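Local coordinates for protein aerobactin synthase IucC (Klebsiella pneumoniae, PDB 6CN7) that probably catalyses the ATP-dependent attachment of the second N-acetyl-N-hydroxylysine to the citryl intermediate, completing the siderophore aerobactin, at residues Thr78-Leu83 against Leu87-Ala92. The protein carries 5 engineered substitutions. Residues are numbered along the deposited sequence; the frame is centred on the assembly and turned at random.
Sequences TLLMQL and LSMSDA
Leu-87 lays CB and CG against the carbonyl oxygen of Leu-83, one helical turn earlier. Leu-87 CB comes to 3.7 Å from Leu-83 O. Leu-87 CG lies beside its own backbone N (chi1 -60°), which keeps the branch near this carbonyl and brings CD1 to 4.4 Å from Leu-83 CB. Leu-83 O also accepts the hydrogen bond from Leu-87 N, at 2.9 Å. The bond is straight, with an angle of 164° at the hydrogen, and the donor lies almost on the extension of the C=O bond.

The chain then turns out of the helix. Ser-88 has positive phi (59°) and is the C-prime residue of a Schellman motif. Its N bonds to Pro-85 O, and Met-89 N bonds to Lys-84 O. This turn points Met-89 back toward Leu-83 and Leu-80. Met-89 CG lies 4.3 Å from Leu-83 O. Met-89 SD makes a loose apolar contact with Leu-80 CD1, at 4.5 Å.

Ser-90 is the N-cap of the next helix. The contact is therefore the corner between helices 76-87 and 91-114. Leu-80 also packs on Met-98 and Leu-101 of helix 91-114, while Leu-83 rests on Met-19 and Leu-23 of helix 4-25. Leu-87 touches Val-548. On strand 46-54, Trp-48 is hydrogen-bonded to Gln-82 and packs on Leu-79.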
loop_
_atom_site.group_PDB
_atom_site.type_symbol
_atom_site.label_atom_id
_atom_site.label_comp_id
_atom_site.label_asym_id
_atom_site.label_seq_id
_atom_site.Cartn_x
_atom_site.Cartn_y
_atom_site.Cartn_z
ATOM N N THR A 78 8.751 -25.909 -5.074
ATOM C CA THR A 78 8.481 -27.137 -5.815
ATOM C C THR A 78 7.419 -27.974 -5.111
ATOM O O THR A 78 6.485 -28.476 -5.748
ATOM C CB THR A 78 9.772 -27.939 -5.983
ATOM O OG1 THR A 78 10.793 -27.099 -6.536
ATOM C CG2 THR A 78 9.552 -29.128 -6.909
ATOM N N LEU A 79 7.547 -28.135 -3.792
ATOM C CA LEU A 79 6.577 -28.931 -3.048
ATOM C C LEU A 79 5.186 -28.315 -3.125
ATOM O O LEU A 79 4.192 -29.027 -3.303
ATOM C CB LEU A 79 7.018 -29.072 -1.592
ATOM C CG LEU A 79 6.014 -29.756 -0.658
ATOM C CD1 LEU A 79 5.706 -31.174 -1.127
ATOM C CD2 LEU A 79 6.536 -29.763 0.762
ATOM N N LEU A 80 5.096 -26.991 -2.985
ATOM C CA LEU A 80 3.799 -26.327 -3.069
ATOM C C LEU A 80 3.121 -26.619 -4.402
ATOM O O LEU A 80 1.914 -26.880 -4.447
ATOM C CB LEU A 80 3.970 -24.821 -2.864
ATOM C CG LEU A 80 2.699 -23.967 -2.912
ATOM C CD1 LEU A 80 1.674 -24.435 -1.889
ATOM C CD2 LEU A 80 3.042 -22.500 -2.682
ATOM N N MET A 81 3.881 -26.585 -5.501
ATOM C CA MET A 81 3.307 -26.920 -6.800
ATOM C C MET A 81 2.862 -28.375 -6.855
ATOM O O MET A 81 1.860 -28.693 -7.504
ATOM C CB MET A 81 4.317 -26.629 -7.913
ATOM C CG MET A 81 4.694 -25.158 -8.045
ATOM S SD MET A 81 3.272 -24.076 -8.294
ATOM C CE MET A 81 2.655 -24.656 -9.872
ATOM N N GLN A 82 3.580 -29.271 -6.177
ATOM C CA GLN A 82 3.168 -30.668 -6.124
ATOM C C GLN A 82 1.903 -30.865 -5.300
ATOM O O GLN A 82 1.231 -31.889 -5.456
ATOM C CB GLN A 82 4.294 -31.528 -5.548
ATOM C CG GLN A 82 5.562 -31.538 -6.388
ATOM C CD GLN A 82 6.730 -32.179 -5.665
ATOM O OE1 GLN A 82 6.642 -32.499 -4.480
ATOM N NE2 GLN A 82 7.833 -32.372 -6.377
ATOM N N LEU A 83 1.563 -29.917 -4.430
ATOM C CA LEU A 83 0.374 -30.036 -3.595
ATOM C C LEU A 83 -0.884 -29.482 -4.250
ATOM O O LEU A 83 -1.980 -29.698 -3.721
ATOM C CB LEU A 83 0.586 -29.317 -2.259
ATOM C CG LEU A 83 1.670 -29.877 -1.340
ATOM C CD1 LEU A 83 1.877 -28.958 -0.147
ATOM C CD2 LEU A 83 1.314 -31.278 -0.876
ATOM N N LEU A 87 -4.479 -30.735 -2.766
ATOM C CA LEU A 87 -5.370 -29.852 -2.027
ATOM C C LEU A 87 -6.392 -29.154 -2.915
ATOM O O LEU A 87 -7.225 -28.401 -2.400
ATOM C CB LEU A 87 -4.548 -28.808 -1.261
ATOM C CG LEU A 87 -3.565 -29.381 -0.234
ATOM C CD1 LEU A 87 -2.735 -28.275 0.407
ATOM C CD2 LEU A 87 -4.298 -30.181 0.834
ATOM N N SER A 88 -6.356 -29.385 -4.226
ATOM C CA SER A 88 -7.354 -28.845 -5.148
ATOM C C SER A 88 -7.383 -27.317 -5.084
ATOM O O SER A 88 -8.405 -26.695 -4.792
ATOM C CB SER A 88 -8.735 -29.436 -4.847
ATOM O OG SER A 88 -8.687 -30.852 -4.813
ATOM N N MET A 89 -6.230 -26.720 -5.369
ATOM C CA MET A 89 -6.063 -25.276 -5.301
ATOM C C MET A 89 -6.211 -24.666 -6.687
ATOM O O MET A 89 -5.775 -25.248 -7.684
ATOM C CB MET A 89 -4.694 -24.911 -4.719
ATOM C CG MET A 89 -4.119 -25.950 -3.761
ATOM S SD MET A 89 -2.526 -25.466 -3.057
ATOM C CE MET A 89 -3.059 -24.753 -1.513
ATOM N N SER A 90 -6.832 -23.491 -6.743
ATOM C CA SER A 90 -6.894 -22.726 -7.977
ATOM C C SER A 90 -5.548 -22.061 -8.247
ATOM O O SER A 90 -4.689 -21.958 -7.367
ATOM C CB SER A 90 -7.992 -21.665 -7.898
ATOM O OG SER A 90 -7.775 -20.794 -6.799
ATOM N N ASP A 91 -5.365 -21.611 -9.490
ATOM C CA ASP A 91 -4.150 -20.879 -9.832
ATOM C C ASP A 91 -3.953 -19.688 -8.904
ATOM O O ASP A 91 -2.824 -19.386 -8.499
ATOM C CB ASP A 91 -4.205 -20.412 -11.287
ATOM C CG ASP A 91 -4.139 -21.561 -12.275
ATOM O OD1 ASP A 91 -3.709 -22.664 -11.882
ATOM O OD2 ASP A 91 -4.509 -21.354 -13.451
ATOM N N ALA A 92 -5.043 -19.006 -8.547
ATOM C CA ALA A 92 -4.939 -17.846 -7.670
ATOM C C ALA A 92 -4.602 -18.260 -6.244
ATOM O O ALA A 92 -3.806 -17.595 -5.572
ATOM C CB ALA A 92 -6.242 -17.049 -7.707
#